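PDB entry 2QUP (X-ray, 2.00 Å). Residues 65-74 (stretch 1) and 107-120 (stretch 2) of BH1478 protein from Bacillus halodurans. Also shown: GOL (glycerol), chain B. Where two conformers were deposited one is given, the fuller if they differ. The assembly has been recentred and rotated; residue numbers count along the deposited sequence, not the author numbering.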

ATOM      1  N   GLU A  65      13.413   8.389  -7.921  1.00 18.43           N
ATOM      2  CA  GLU A  65      12.703   8.271  -6.646  1.00 25.00           C
ATOM      3  C   GLU A  65      11.319   7.648  -6.842  1.00 23.81           C
ATOM      4  O   GLU A  65      10.852   6.907  -5.984  1.00 23.54           O
ATOM      5  CB  GLU A  65      12.650   9.605  -5.849  1.00 18.68           C
ATOM      6  CG  GLU A  65      14.053  10.194  -5.375  1.00 21.86           C
ATOM      7  CD  GLU A  65      15.077   9.137  -4.890  1.00 25.62           C
ATOM      8  OE1 GLU A  65      16.273   9.254  -5.216  1.00 20.83           O
ATOM      9  OE2 GLU A  65      14.683   8.214  -4.162  1.00 30.85           O
ATOM     10  N   LEU A  66      10.694   7.941  -7.986  1.00 27.68           N
ATOM     11  CA  LEU A  66       9.489   7.249  -8.453  1.00 22.03           C
ATOM     12  C   LEU A  66       9.680   5.726  -8.554  1.00 25.31           C
ATOM     13  O   LEU A  66       8.890   4.949  -8.020  1.00 25.97           O
ATOM     14  CB  LEU A  66       8.999   7.844  -9.780  1.00 17.94           C
ATOM     15  CG  LEU A  66       7.620   7.394 -10.276  1.00 28.98           C
ATOM     16  CD1 LEU A  66       6.442   7.890  -9.419  1.00 33.72           C
ATOM     17  CD2 LEU A  66       7.423   7.784 -11.705  1.00 26.70           C
ATOM     18  N   ARG A  67      10.741   5.311  -9.211  1.00 21.60           N
ATOM     19  CA  ARG A  67      11.057   3.896  -9.317  1.00 26.88           C
ATOM     20  C   ARG A  67      11.063   3.236  -7.930  1.00 21.35           C
ATOM     21  O   ARG A  67      10.388   2.219  -7.728  1.00 28.68           O
ATOM     22  CB  ARG A  67      12.412   3.697 -10.008  1.00 31.98           C
ATOM     23  CG  ARG A  67      12.363   3.543 -11.535  1.00 38.06           C
ATOM     24  CD  ARG A  67      13.721   3.843 -12.232  1.00 38.11           C
ATOM     25  NE  ARG A  67      14.890   3.440 -11.444  1.00 44.22           N
ATOM     26  CZ  ARG A  67      16.028   4.133 -11.357  1.00 45.28           C
ATOM     27  NH1 ARG A  67      16.192   5.272 -12.017  1.00 35.53           N
ATOM     28  NH2 ARG A  67      17.021   3.673 -10.612  1.00 39.51           N
ATOM     29  N   LYS A  68      11.794   3.821  -6.979  1.00 27.12           N
ATOM     30  CA  LYS A  68      11.912   3.244  -5.639  0.50 27.20           C
ATOM     31  C   LYS A  68      10.563   3.234  -4.899  1.00 28.08           C
ATOM     32  O   LYS A  68      10.233   2.269  -4.228  1.00 20.66           O
ATOM     33  CB  LYS A  68      13.010   3.939  -4.818  0.50 27.16           C
ATOM     34  CG  LYS A  68      13.100   3.446  -3.376  0.50 31.77           C
ATOM     35  CD  LYS A  68      14.491   3.517  -2.768  0.50 40.42           C
ATOM     36  CE  LYS A  68      14.476   2.947  -1.356  0.50 37.66           C
ATOM     37  NZ  LYS A  68      13.838   1.604  -1.335  0.50 31.70           N
ATOM     38  N   TYR A  69       9.787   4.298  -5.062  1.00 17.37           N
ATOM     39  CA  TYR A  69       8.434   4.426  -4.491  1.00 20.39           C
ATOM     40  C   TYR A  69       7.482   3.321  -4.960  1.00 22.93           C
ATOM     41  O   TYR A  69       6.889   2.599  -4.146  1.00 30.07           O
ATOM     42  CB  TYR A  69       7.836   5.790  -4.892  1.00 20.22           C
ATOM     43  CG  TYR A  69       6.459   6.015  -4.306  1.00 26.84           C
ATOM     44  CD1 TYR A  69       6.295   6.235  -2.940  1.00 31.56           C
ATOM     45  CD2 TYR A  69       5.318   5.982  -5.109  1.00 32.54           C
ATOM     46  CE1 TYR A  69       5.033   6.432  -2.389  1.00 27.68           C
ATOM     47  CE2 TYR A  69       4.049   6.164  -4.563  1.00 26.99           C
ATOM     48  CZ  TYR A  69       3.920   6.399  -3.207  1.00 26.76           C
ATOM     49  OH  TYR A  69       2.675   6.589  -2.667  1.00 27.39           O
ATOM     50  N   LYS A  70       7.368   3.182  -6.278  1.00 24.43           N
ATOM     51  CA  LYS A  70       6.458   2.222  -6.875  1.00 23.96           C
ATOM     52  C   LYS A  70       6.915   0.791  -6.625  1.00 24.04           C
ATOM     53  O   LYS A  70       6.082  -0.086  -6.549  1.00 27.70           O
ATOM     54  CB  LYS A  70       6.272   2.502  -8.364  1.00 25.59           C
ATOM     55  CG  LYS A  70       5.528   3.823  -8.624  1.00 31.16           C
ATOM     56  CD  LYS A  70       5.582   4.256 -10.071  1.00 40.71           C
ATOM     57  CE  LYS A  70       5.081   3.212 -11.045  1.00 43.98           C
ATOM     58  NZ  LYS A  70       4.960   3.854 -12.383  1.00 36.69           N
ATOM     59  N   GLU A  71       8.215   0.564  -6.457  1.00 26.93           N
ATOM     60  CA  GLU A  71       8.645  -0.788  -6.116  0.50 31.53           C
ATOM     61  C   GLU A  71       8.267  -1.183  -4.690  1.00 31.34           C
ATOM     62  O   GLU A  71       7.995  -2.354  -4.435  1.00 35.85           O
ATOM     63  CB  GLU A  71      10.123  -1.023  -6.432  0.50 35.77           C
ATOM     64  CG  GLU A  71      10.381  -1.362  -7.922  0.50 42.61           C
ATOM     65  CD  GLU A  71      10.070  -2.820  -8.277  0.50 48.81           C
ATOM     66  OE1 GLU A  71       9.022  -3.080  -8.910  0.50 45.67           O
ATOM     67  OE2 GLU A  71      10.876  -3.707  -7.922  0.50 53.95           O
ATOM     68  N   LEU A  72       8.205  -0.210  -3.786  1.00 30.69           N
ATOM     69  CA  LEU A  72       7.738  -0.442  -2.441  1.00 23.78           C
ATOM     70  C   LEU A  72       6.220  -0.625  -2.417  1.00 23.37           C
ATOM     71  O   LEU A  72       5.710  -1.516  -1.738  1.00 23.70           O
ATOM     72  CB  LEU A  72       8.175   0.713  -1.530  1.00 20.41           C
ATOM     73  CG  LEU A  72       9.649   0.845  -1.163  1.00 28.56           C
ATOM     74  CD1 LEU A  72       9.822   2.082  -0.323  1.00 26.11           C
ATOM     75  CD2 LEU A  72      10.133  -0.380  -0.377  1.00 25.02           C
ATOM     76  N   VAL A  73       5.499   0.234  -3.151  1.00 22.24           N
ATOM     77  CA  VAL A  73       4.060   0.227  -3.118  1.00 17.54           C
ATOM     78  C   VAL A  73       3.540  -1.083  -3.697  1.00 25.49           C
ATOM     79  O   VAL A  73       2.670  -1.731  -3.103  1.00 30.13           O
ATOM     80  CB  VAL A  73       3.462   1.422  -3.900  1.00 21.65           C
ATOM     81  CG1 VAL A  73       1.990   1.172  -4.130  1.00 16.98           C
ATOM     82  CG2 VAL A  73       3.619   2.683  -3.096  1.00 17.87           C
ATOM     83  N   LYS A  74       4.117  -1.477  -4.828  1.00 25.39           N
ATOM     84  CA  LYS A  74       3.826  -2.759  -5.489  0.50 31.97           C
ATOM     85  C   LYS A  74       4.086  -3.954  -4.571  1.00 28.13           C
ATOM     86  O   LYS A  74       3.356  -4.953  -4.598  1.00 34.80           O
ATOM     87  CB  LYS A  74       4.651  -2.888  -6.783  0.50 32.51           C
ATOM     88  CG  LYS A  74       4.278  -4.035  -7.731  0.50 36.96           C
ATOM     89  CD  LYS A  74       4.944  -3.852  -9.100  0.50 36.24           C
ATOM     90  CE  LYS A  74       4.931  -5.144  -9.923  0.50 46.40           C
ATOM     91  NZ  LYS A  74       6.050  -5.221 -10.921  0.50 41.36           N
ATOM     92  N   GLU A 107      -8.018   0.922  -7.834  1.00 32.22           N
ATOM     93  CA  GLU A 107      -7.895   2.375  -7.665  1.00 29.85           C
ATOM     94  C   GLU A 107      -6.472   2.817  -7.357  1.00 30.25           C
ATOM     95  O   GLU A 107      -6.093   3.937  -7.694  1.00 32.46           O
ATOM     96  CB  GLU A 107      -8.808   2.875  -6.558  1.00 34.46           C
ATOM     97  CG  GLU A 107     -10.101   3.517  -7.029  1.00 55.56           C
ATOM     98  CD  GLU A 107      -9.883   4.722  -7.930  1.00 67.64           C
ATOM     99  OE1 GLU A 107     -10.604   4.833  -8.950  1.00 71.86           O
ATOM    100  OE2 GLU A 107      -9.004   5.556  -7.617  1.00 73.51           O
ATOM    101  N   VAL A 108      -5.703   1.948  -6.693  1.00 24.22           N
ATOM    102  CA  VAL A 108      -4.297   2.184  -6.415  1.00 23.88           C
ATOM    103  C   VAL A 108      -3.536   2.258  -7.738  1.00 28.66           C
ATOM    104  O   VAL A 108      -2.791   3.214  -7.967  1.00 22.30           O
ATOM    105  CB  VAL A 108      -3.659   1.050  -5.503  1.00 24.18           C
ATOM    106  CG1 VAL A 108      -2.148   1.178  -5.475  1.00 20.91           C
ATOM    107  CG2 VAL A 108      -4.161   1.142  -4.072  1.00 15.82           C
ATOM    108  N   ASP A 109      -3.744   1.244  -8.592  1.00 28.20           N
ATOM    109  CA  ASP A 109      -3.152   1.187  -9.925  1.00 27.66           C
ATOM    110  C   ASP A 109      -3.463   2.470 -10.706  1.00 22.87           C
ATOM    111  O   ASP A 109      -2.548   3.114 -11.200  1.00 24.37           O
ATOM    112  CB  ASP A 109      -3.680  -0.034 -10.677  1.00 28.64           C
ATOM    113  CG  ASP A 109      -2.919  -0.304 -11.964  1.00 41.56           C
ATOM    114  OD1 ASP A 109      -3.432   0.056 -13.036  1.00 26.70           O
ATOM    115  OD2 ASP A 109      -1.816  -0.893 -11.911  1.00 46.84           O
ATOM    116  N   ARG A 110      -4.737   2.844 -10.782  1.00 23.30           N
ATOM    117  CA  ARG A 110      -5.157   4.108 -11.420  1.00 24.05           C
ATOM    118  C   ARG A 110      -4.335   5.298 -10.937  1.00 31.16           C
ATOM    119  O   ARG A 110      -3.780   6.039 -11.753  1.00 32.38           O
ATOM    120  CB  ARG A 110      -6.611   4.385 -11.100  1.00 30.57           C
ATOM    121  CG  ARG A 110      -7.590   4.072 -12.219  1.00 48.87           C
ATOM    122  CD  ARG A 110      -8.495   5.262 -12.517  1.00 58.76           C
ATOM    123  NE  ARG A 110      -8.932   5.981 -11.313  1.00 73.34           N
ATOM    124  CZ  ARG A 110      -8.742   7.285 -11.082  1.00 77.95           C
ATOM    125  NH1 ARG A 110      -8.114   8.048 -11.965  1.00 81.87           N
ATOM    126  NH2 ARG A 110      -9.185   7.831  -9.958  1.00 79.84           N
ATOM    127  N   LYS A 111      -4.261   5.461  -9.609  1.00 28.75           N
ATOM    128  CA  LYS A 111      -3.496   6.531  -8.961  1.00 27.77           C
ATOM    129  C   LYS A 111      -1.984   6.522  -9.221  1.00 21.58           C
ATOM    130  O   LYS A 111      -1.392   7.577  -9.413  1.00 24.60           O
ATOM    131  CB  LYS A 111      -3.785   6.581  -7.446  1.00 31.58           C
ATOM    132  CG  LYS A 111      -5.176   7.120  -7.031  1.00 28.62           C
ATOM    133  CD  LYS A 111      -5.604   8.359  -7.839  1.00 43.55           C
ATOM    134  CE  LYS A 111      -7.009   8.836  -7.462  1.00 44.75           C
ATOM    135  NZ  LYS A 111      -7.505   9.973  -8.322  1.00 41.93           N
ATOM    136  N   LEU A 112      -1.376   5.339  -9.197  0.50 18.57           N
ATOM    137  CA  LEU A 112       0.032   5.187  -9.506  0.50 18.19           C
ATOM    138  C   LEU A 112       0.382   5.682 -10.907  0.50 24.90           C
ATOM    139  O   LEU A 112       1.399   6.361 -11.090  0.50 26.00           O
ATOM    140  CB  LEU A 112       0.466   3.726  -9.330  0.50 16.25           C
ATOM    141  CG  LEU A 112       0.677   3.331  -7.877  0.50  2.51           C
ATOM    142  CD1 LEU A 112       1.082   1.807  -7.750  0.50  2.72           C
ATOM    143  CD2 LEU A 112       1.755   4.249  -7.220  0.50  2.00           C
ATOM    144  N   LEU A 113      -0.477   5.367 -11.879  1.00 27.41           N
ATOM    145  CA  LEU A 113      -0.279   5.793 -13.267  1.00 25.66           C
ATOM    146  C   LEU A 113      -0.417   7.307 -13.365  1.00 27.89           C
ATOM    147  O   LEU A 113       0.322   7.945 -14.099  1.00 29.86           O
ATOM    148  CB  LEU A 113      -1.295   5.113 -14.189  1.00 21.60           C
ATOM    149  CG  LEU A 113      -1.171   3.603 -14.423  1.00 27.72           C
ATOM    150  CD1 LEU A 113      -2.428   3.055 -15.128  1.00 21.63           C
ATOM    151  CD2 LEU A 113       0.075   3.281 -15.221  1.00 25.41           C
ATOM    152  N   ASP A 114      -1.340   7.876 -12.597  1.00 26.33           N
ATOM    153  CA  ASP A 114      -1.565   9.331 -12.585  1.00 30.02           C
ATOM    154  C   ASP A 114      -0.429  10.105 -11.930  1.00 32.94           C
ATOM    155  O   ASP A 114      -0.182  11.287 -12.233  1.00 24.27           O
ATOM    156  CB  ASP A 114      -2.860   9.651 -11.847  1.00 32.79           C
ATOM    157  CG  ASP A 114      -4.087   9.364 -12.675  1.00 38.59           C
ATOM    158  OD1 ASP A 114      -5.192   9.512 -12.123  1.00 42.01           O
ATOM    159  OD2 ASP A 114      -3.952   8.998 -13.867  1.00 42.90           O
ATOM    160  N   LEU A 115       0.236   9.423 -11.015  1.00 20.09           N
ATOM    161  CA  LEU A 115       1.392   9.945 -10.325  1.00 27.63           C
ATOM    162  C   LEU A 115       2.609   9.981 -11.238  1.00 29.21           C
ATOM    163  O   LEU A 115       3.281  11.000 -11.313  1.00 27.89           O
ATOM    164  CB  LEU A 115       1.698   9.080  -9.086  1.00 27.27           C
ATOM    165  CG  LEU A 115       2.931   9.431  -8.259  1.00 28.84           C
ATOM    166  CD1 LEU A 115       2.769  10.789  -7.580  1.00 23.92           C
ATOM    167  CD2 LEU A 115       3.181   8.359  -7.225  1.00 24.36           C
ATOM    168  N   THR A 116       2.894   8.855 -11.904  1.00 23.89           N
ATOM    169  CA  THR A 116       3.874   8.792 -12.973  1.00 24.77           C
ATOM    170  C   THR A 116       3.777   9.942 -13.957  1.00 28.65           C
ATOM    171  O   THR A 116       4.768  10.595 -14.253  1.00 31.34           O
ATOM    172  CB  THR A 116       3.829   7.459 -13.689  1.00 24.62           C
ATOM    173  OG1 THR A 116       3.861   6.420 -12.709  1.00 26.12           O
ATOM    174  CG2 THR A 116       5.054   7.299 -14.572  1.00 27.95           C
ATOM    175  N   ASP A 117       2.566  10.217 -14.407  1.00 22.89           N
ATOM    176  CA  ASP A 117       2.308  11.323 -15.295  1.00 27.02           C
ATOM    177  C   ASP A 117       2.719  12.660 -14.714  1.00 28.64           C
ATOM    178  O   ASP A 117       3.347  13.480 -15.394  1.00 33.45           O
ATOM    179  CB  ASP A 117       0.835  11.343 -15.643  1.00 19.92           C
ATOM    180  CG  ASP A 117       0.610  11.398 -17.114  1.00 44.39           C
ATOM    181  OD1 ASP A 117       0.975  10.421 -17.816  1.00 47.14           O
ATOM    182  OD2 ASP A 117       0.089  12.438 -17.570  1.00 59.89           O
ATOM    183  N   ALA A 118       2.363  12.873 -13.453  1.00 31.34           N
ATOM    184  CA  ALA A 118       2.564  14.152 -12.788  1.00 31.16           C
ATOM    185  C   ALA A 118       4.054  14.401 -12.555  1.00 33.61           C
ATOM    186  O   ALA A 118       4.531  15.529 -12.642  1.00 34.05           O
ATOM    187  CB  ALA A 118       1.816  14.166 -11.478  1.00 27.91           C
ATOM    188  N   VAL A 119       4.778  13.326 -12.274  1.00 24.85           N
ATOM    189  CA  VAL A 119       6.220  13.352 -12.105  1.00 30.25           C
ATOM    190  C   VAL A 119       6.919  13.548 -13.460  1.00 34.40           C
ATOM    191  O   VAL A 119       7.946  14.225 -13.547  1.00 38.87           O
ATOM    192  CB  VAL A 119       6.697  12.042 -11.363  1.00 24.49           C
ATOM    193  CG1 VAL A 119       8.197  11.848 -11.438  1.00 27.76           C
ATOM    194  CG2 VAL A 119       6.246  12.061  -9.913  1.00 28.30           C
ATOM    195  N   LEU A 120       6.353  12.980 -14.520  1.00 35.07           N
ATOM    196  CA  LEU A 120       6.940  13.109 -15.848  1.00 36.49           C
ATOM    197  C   LEU A 120       6.685  14.480 -16.477  1.00 39.78           C
ATOM    198  O   LEU A 120       7.467  14.927 -17.316  1.00 46.25           O
ATOM    199  CB  LEU A 120       6.421  12.015 -16.774  1.00 30.71           C
ATOM    200  CG  LEU A 120       7.298  10.821 -17.136  1.00 33.43           C
ATOM    201  CD1 LEU A 120       8.172  10.358 -16.007  1.00 42.68           C
ATOM    202  CD2 LEU A 120       6.405   9.715 -17.555  1.00 21.06           C
TER
HETATM  203  C1  GOL B 146       2.850  -0.477 -11.837  1.00 62.85           C
HETATM  204  O1  GOL B 146       2.819  -1.782 -12.378  1.00 61.42           O
HETATM  205  C2  GOL B 146       1.539   0.252 -12.129  1.00 55.92           C
HETATM  206  O2  GOL B 146       0.623  -0.052 -11.096  1.00 63.40           O
HETATM  207  C3  GOL B 146       1.753   1.760 -12.127  1.00 46.77           C
HETATM  208  O3  GOL B 146       2.656   2.175 -13.129  1.00 61.77           O

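Two helices of one chain, 65-74 and 107-120, run almost exactly antiparallel at 172°, with their axes 11.3 Å apart at closest approach. That spacing is wide for helix packing, and it is filled by leucine, tyrosine and valine, with one lysine and one threonine. The contact buries 410 Å², both sides summed, and its register follows helical repeats: Leu66 lies opposite Thr116 and, one turn on, Lys70 opposite Leu112.

On the first helix, Leu66, Tyr69, Lys70 and Val73 all send CA-to-CB toward the partner, a spacing of three and four that keeps one helical face in contact. Leu66 has the largest covered area. In its t, p rotamer, a common one for a helical leucine, CD1 lies 4.0 Å from Leu115 CD2 and CD2 lies 3.8 Å from Thr116 CG2, while both methyls reach Val119, CD1 at 4.2 Å from its CG2 and CD2 at 4.1 Å from its CG1. Leu115 also adopts t, p, and its CD2 comes within 3.6 Å of Tyr69 CE2, so this one methyl meets both residues. Tyr69, with chi1 at t, places CE2 against Leu115 and also touches Leu112, CE2 to CD2 at 4.0 Å. The ring meets both leucine methyls obliquely.

Leu112 solves a different problem. Its CA-to-CB bond points sideways, and the m, t rotamer brings the end of the side chain nearer the first helix. There CD1 packs 3.8 Å from Val73 CG1, and CD2 lies 4.0 Å from Lys70 CG. Val73, at t, also approaches Val108, CG1 to CG1 at 4.4 Å, a looser contact.

Polar chemistry enters at the partly exposed margin. Lys70 rests its CG against Leu112 CD2, and a turn at chi3 (p) in an otherwise m, t, t chain brings the ammonium to Thr116, where NZ donates to OG1 at 2.8 Å. This is the only hydrogen bond between the stretches. The CA-to-CB bond of Thr116 points sideways, and its m rotamer lets OG1 donate to Leu112 O at 2.9 Å, one turn back, while accepting from the lysine. The same rotamer leaves CG2 for Leu66, so threonine serves both the polar and apolar sides of the contact.

Glycerol, probably from the crystallisation liquor, extends this edge: Lys70 NZ donates to its O3 at 2.9 Å, and its O2 donates to Asp109 OD2 at 2.7 Å. Leu66, Tyr69, Val73, Val108, Leu115 and Val119 are buried; Leu112, Thr116 and Lys70 are partly exposed, and there the one hydrogen bond forms.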